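Local coordinates for envelope glycoprotein (Thogoto virus, PDB 5XEA) that attaches the virus to its host-cell receptor and later drives fusion of the virion with the host membrane, at residues F150-W155 with S163-N168; V172-G177 with V191-E196. All coordinates share one frame; numbering follows the deposited sequence.

Contact 1. Residues F150-W155 with S163-N168; sequences FFNLQW and STLLPN. With NAG (2-acetamido-2-deoxy-beta-D-glucopyranose), chain E.
Ser163 OG has two partners: it accepts a hydrogen bond from a water at 2.9 Å, and it is bonded to Glu173 OE1 of strand 171-174. The same water accepts from Asn152 ND2, so it ties together the side chains of a cross-strand pair. With chi1 at -74°, Asn152 CG stands beside the backbone N, which puts the amide on the same face of the sheet as Ser163, where the water can bridge the two. The amide's other end, OD1, is taken by Arg414. Both residues suit the place: serine's short hydroxyl stays near the strand and can bond both water and Glu173, and asparagine can donate on one side and accept on the other.

Two backbone bonds hold Asn152 and Ser163 as an antiparallel hydrogen-bonded pair. Ser163 N gives to Asn152 O at 2.7 Å, and Asn152 N returns a straighter bond to Ser163 O, 169° at the hydrogen. Beyond this pair a second water takes over, donating to Phe150 O and accepting from Leu165 N.

Apolar packing lies past it: Leu165 CD1 sits obliquely to the Phe150 ring, 3.3 Å from CE1. Its other methyl, CD2, makes a van der Waals contact with the Asn152 amide, 3.9 Å from ND2. Further along, Asn168 ND2 bears an N-linked NAG. The pairing is that of an antiparallel beta hairpin, formed by strands 133-156 and 159-165, splaying apart toward a glycosylated loop.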
# COMPACT_ATOMS: atom_id res chain seq x y z
N PHE B 150 5.92 -7.90 14.88
CA PHE B 150 5.68 -6.54 15.36
C PHE B 150 4.40 -6.50 16.19
O PHE B 150 3.60 -7.44 16.19
CB PHE B 150 5.60 -5.54 14.19
CG PHE B 150 4.46 -5.80 13.22
CD1 PHE B 150 3.18 -5.30 13.46
CD2 PHE B 150 4.68 -6.50 12.04
CE1 PHE B 150 2.16 -5.53 12.55
CE2 PHE B 150 3.67 -6.73 11.14
CZ PHE B 150 2.41 -6.25 11.39
N PHE B 151 4.22 -5.39 16.90
CA PHE B 151 3.08 -5.25 17.80
C PHE B 151 2.68 -3.78 17.86
O PHE B 151 3.35 -2.92 17.28
CB PHE B 151 3.41 -5.80 19.19
CG PHE B 151 4.54 -5.07 19.89
CD1 PHE B 151 4.28 -3.98 20.70
CD2 PHE B 151 5.85 -5.45 19.69
CE1 PHE B 151 5.32 -3.29 21.33
CE2 PHE B 151 6.90 -4.78 20.29
CZ PHE B 151 6.63 -3.69 21.12
N ASN B 152 1.56 -3.52 18.53
CA ASN B 152 1.14 -2.17 18.87
C ASN B 152 1.15 -2.00 20.38
O ASN B 152 1.16 -2.98 21.13
CB ASN B 152 -0.28 -1.87 18.36
CG ASN B 152 -0.33 -1.66 16.85
OD1 ASN B 152 0.65 -1.26 16.22
ND2 ASN B 152 -1.50 -1.93 16.27
N LEU B 153 1.15 -0.75 20.82
CA LEU B 153 0.78 -0.43 22.19
C LEU B 153 -0.65 0.10 22.19
O LEU B 153 -1.15 0.56 21.16
CB LEU B 153 1.72 0.60 22.82
CG LEU B 153 3.17 0.20 23.14
CD1 LEU B 153 3.87 1.37 23.86
CD2 LEU B 153 3.23 -1.09 23.96
N GLN B 154 -1.30 0.05 23.34
CA GLN B 154 -2.71 0.39 23.40
C GLN B 154 -3.09 0.74 24.83
O GLN B 154 -2.64 0.09 25.78
CB GLN B 154 -3.57 -0.77 22.87
CG GLN B 154 -5.06 -0.48 22.87
CD GLN B 154 -5.86 -1.54 22.12
OE1 GLN B 154 -5.51 -1.93 21.00
NE2 GLN B 154 -6.95 -2.01 22.73
N TRP B 155 -3.93 1.76 24.97
CA TRP B 155 -4.48 2.13 26.26
C TRP B 155 -5.62 1.18 26.60
O TRP B 155 -6.59 1.08 25.84
CB TRP B 155 -5.01 3.56 26.25
CG TRP B 155 -3.99 4.64 26.28
CD1 TRP B 155 -3.60 5.41 25.25
CD2 TRP B 155 -3.28 5.12 27.43
NE1 TRP B 155 -2.67 6.32 25.66
CE2 TRP B 155 -2.45 6.16 27.00
CE3 TRP B 155 -3.25 4.75 28.79
CZ2 TRP B 155 -1.61 6.87 27.87
CZ3 TRP B 155 -2.41 5.44 29.64
CH2 TRP B 155 -1.60 6.48 29.18
N SER B 163 -0.16 -4.82 22.62
CA SER B 163 -1.28 -5.31 21.81
C SER B 163 -0.71 -6.30 20.81
O SER B 163 -0.10 -5.90 19.81
CB SER B 163 -2.00 -4.15 21.12
OG SER B 163 -3.11 -4.60 20.36
N THR B 164 -0.91 -7.59 21.08
CA THR B 164 -0.42 -8.65 20.21
C THR B 164 -1.40 -8.84 19.06
O THR B 164 -2.61 -8.93 19.28
CB THR B 164 -0.24 -9.93 21.02
OG1 THR B 164 0.97 -9.83 21.77
CG2 THR B 164 -0.20 -11.20 20.10
N LEU B 165 -0.87 -8.87 17.85
CA LEU B 165 -1.66 -8.84 16.63
C LEU B 165 -1.83 -10.26 16.11
O LEU B 165 -0.84 -10.93 15.79
CB LEU B 165 -1.00 -7.93 15.59
CG LEU B 165 -0.64 -6.53 16.13
CD1 LEU B 165 0.08 -5.68 15.09
CD2 LEU B 165 -1.89 -5.83 16.58
N LEU B 166 -3.06 -10.72 16.03
CA LEU B 166 -3.22 -12.09 15.55
C LEU B 166 -3.57 -12.09 14.06
O LEU B 166 -4.11 -11.11 13.55
CB LEU B 166 -4.32 -12.80 16.34
CG LEU B 166 -4.15 -12.87 17.87
CD1 LEU B 166 -5.36 -13.54 18.52
CD2 LEU B 166 -2.87 -13.61 18.25
N PRO B 167 -3.28 -13.17 13.32
CA PRO B 167 -3.49 -13.13 11.86
C PRO B 167 -4.96 -13.10 11.43
O PRO B 167 -5.22 -12.74 10.26
CB PRO B 167 -2.77 -14.38 11.35
CG PRO B 167 -2.49 -15.20 12.55
CD PRO B 167 -2.42 -14.29 13.72
N ASN B 168 -5.91 -13.38 12.31
CA ASN B 168 -7.32 -13.19 11.96
C ASN B 168 -7.86 -11.80 12.28
O ASN B 168 -9.06 -11.57 12.17
CB ASN B 168 -8.20 -14.24 12.66
CG ASN B 168 -8.14 -14.15 14.18
OD1 ASN B 168 -7.61 -13.20 14.76
ND2 ASN B 168 -8.70 -15.17 14.84
C1 NAG E . -8.72 -15.26 16.28
C2 NAG E . -10.07 -15.76 16.82
C3 NAG E . -9.98 -16.07 18.32
C4 NAG E . -8.79 -16.97 18.64
C5 NAG E . -7.54 -16.31 18.07
C6 NAG E . -6.27 -17.11 18.24
C7 NAG E . -12.02 -14.92 15.59
C8 NAG E . -13.02 -13.81 15.47
N2 NAG E . -11.11 -14.78 16.56
O3 NAG E . -11.20 -16.68 18.75
O4 NAG E . -8.72 -17.14 20.05
O5 NAG E . -7.70 -16.15 16.66
O6 NAG E . -6.16 -18.10 17.22
O7 NAG E . -12.03 -15.89 14.84
O HOH W 1 1.97 -8.93 17.97
O HOH W 2 -3.68 -2.93 18.05

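Contact 2. Residues V172-G177 with V191-E196; sequences VEHSAG and VKDNFE
His174 and Asp193 meet tip to tip where strands 171-174 and 187-192 run out into loops. An ST turn shapes the first of these exits: Ser175 OG accepts from Gly177 N at 3.0 Å, and serine suits the spot because its short hydroxyl can reach back to the backbone two residues on. No hydrogen bond crosses between 172-177 and 191-196, so side-chain and loop packing make the whole contact.

The polar part centres on the imidazole. Asp193 OD2 approaches the ring edge near its plane, 3.1 Å from His174 CE1, and ring and carboxylate are turned only 17° apart. The ring nitrogens have other partners. His174 ND1 donates to Ser175 O at 2.9 Å, from above that carbonyl's plane, and NE2 is bonded to Thr164 OG1, with a weak bond to Glu40 OE2. The first torsion, 56°, sets CG between the backbone N and the carbonyl carbon, on the side of the following peptide, where ND1 meets Ser175 O. Histidine fits here because its two nitrogens can serve two directions while a C-H that is probably polarised faces the acid. Asp193 OD1 also lies close to Glu40 OE2; two acids so near the imidazole would probably favour its protonated form and could raise the proton affinity of one of the carboxylates.

Apolar and backbone packing make up the remainder. Ala176 O sits 3.3 Å from Asp193 CB. Alanine's short side chain fits between the Asp193 carboxylate, with OD2 4.2 Å from Ala176 CB, and the Phe195 ring, to which it lies oblique. Phe195 folds back beneath its own segment, and Asp193 CB rests over one face of the ring, 3.5 Å above its plane and offset toward the rim.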
# COMPACT_ATOMS: atom_id res chain seq x y z
N VAL B 172 -4.82 -9.23 21.27
CA VAL B 172 -4.77 -9.59 22.69
C VAL B 172 -3.93 -8.55 23.41
O VAL B 172 -2.73 -8.40 23.13
CB VAL B 172 -4.18 -10.99 22.90
CG1 VAL B 172 -4.28 -11.38 24.37
CG2 VAL B 172 -4.90 -12.01 22.02
N GLU B 173 -4.54 -7.85 24.36
CA GLU B 173 -3.85 -6.82 25.13
C GLU B 173 -3.34 -7.39 26.44
O GLU B 173 -4.08 -8.07 27.16
CB GLU B 173 -4.77 -5.62 25.37
CG GLU B 173 -4.82 -4.67 24.17
CD GLU B 173 -5.56 -5.26 22.98
OE1 GLU B 173 -4.96 -5.41 21.89
OE2 GLU B 173 -6.76 -5.59 23.13
N HIS B 174 -2.07 -7.15 26.74
CA HIS B 174 -1.46 -7.70 27.93
C HIS B 174 -0.32 -6.79 28.38
O HIS B 174 0.20 -5.98 27.60
CB HIS B 174 -0.94 -9.11 27.70
CG HIS B 174 0.03 -9.20 26.56
ND1 HIS B 174 1.40 -9.24 26.75
CD2 HIS B 174 -0.17 -9.26 25.22
CE1 HIS B 174 2.00 -9.32 25.57
NE2 HIS B 174 1.07 -9.33 24.63
N SER B 175 0.07 -6.94 29.64
CA SER B 175 1.22 -6.22 30.13
C SER B 175 2.50 -6.81 29.55
O SER B 175 2.54 -7.98 29.15
CB SER B 175 1.27 -6.25 31.66
OG SER B 175 2.54 -6.69 32.09
N ALA B 176 3.55 -6.00 29.49
CA ALA B 176 4.80 -6.47 28.90
C ALA B 176 5.44 -7.59 29.70
O ALA B 176 6.24 -8.35 29.15
CB ALA B 176 5.79 -5.30 28.75
N GLY B 177 5.11 -7.72 30.99
CA GLY B 177 5.63 -8.81 31.79
C GLY B 177 4.80 -10.07 31.79
O GLY B 177 5.26 -11.10 32.28
N VAL B 191 3.91 -16.01 23.25
CA VAL B 191 4.35 -14.66 22.87
C VAL B 191 5.04 -14.02 24.07
O VAL B 191 4.41 -13.82 25.11
CB VAL B 191 3.18 -13.78 22.39
CG1 VAL B 191 3.68 -12.39 22.01
CG2 VAL B 191 2.48 -14.38 21.21
N LYS B 192 6.32 -13.67 23.90
CA LYS B 192 7.17 -13.14 24.96
C LYS B 192 7.67 -11.74 24.61
O LYS B 192 8.12 -11.50 23.48
CB LYS B 192 8.36 -14.09 25.19
CG LYS B 192 9.29 -13.70 26.33
CD LYS B 192 8.58 -13.65 27.68
CE LYS B 192 9.37 -12.83 28.70
NZ LYS B 192 10.78 -13.29 28.83
N ASP B 193 7.62 -10.82 25.57
CA ASP B 193 8.15 -9.46 25.40
C ASP B 193 9.49 -9.35 26.13
O ASP B 193 9.54 -9.41 27.36
CB ASP B 193 7.17 -8.42 25.94
CG ASP B 193 5.84 -8.48 25.24
OD1 ASP B 193 5.82 -8.87 24.06
OD2 ASP B 193 4.82 -8.13 25.87
N ASN B 194 10.56 -9.22 25.37
CA ASN B 194 11.89 -8.98 25.92
C ASN B 194 12.23 -7.49 25.82
O ASN B 194 13.21 -7.07 25.19
CB ASN B 194 12.92 -9.85 25.21
CG ASN B 194 12.65 -11.34 25.39
OD1 ASN B 194 12.37 -11.81 26.50
ND2 ASN B 194 12.72 -12.09 24.29
N PHE B 195 11.37 -6.68 26.43
CA PHE B 195 11.50 -5.23 26.42
C PHE B 195 10.65 -4.68 27.56
O PHE B 195 9.82 -5.39 28.14
CB PHE B 195 11.08 -4.61 25.08
CG PHE B 195 9.66 -4.94 24.65
CD1 PHE B 195 8.56 -4.30 25.22
CD2 PHE B 195 9.43 -5.88 23.63
CE1 PHE B 195 7.27 -4.61 24.82
CE2 PHE B 195 8.13 -6.18 23.22
CZ PHE B 195 7.05 -5.55 23.81
N GLU B 196 10.85 -3.41 27.86
CA GLU B 196 10.06 -2.72 28.86
C GLU B 196 9.39 -1.49 28.24
O GLU B 196 9.90 -0.90 27.28
CB GLU B 196 10.91 -2.31 30.05
CG GLU B 196 11.32 -3.48 30.92
CD GLU B 196 12.72 -3.31 31.49
OE1 GLU B 196 13.61 -2.87 30.74
OE2 GLU B 196 12.92 -3.63 32.68

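Overall arrangement
Contact 1 closes before contact 2 opens, so the two follow in series along the chain, their centres 10 Å apart. Both belong to one branched antiparallel sheet, in which strand 159-165 is bordered by 133-156 on one edge and by 171-174 on the other. That second pairing joins the contacts directly, through Thr164 N and Val172 O at 2.9 Å. Among the side chains, the Phe151 and Phe195 rings meet with nearly parallel planes. A hairpin and the loop exits beyond it are thereby knit into one continuous block, within a chain of the gp64 family, whose members are class III fusion proteins.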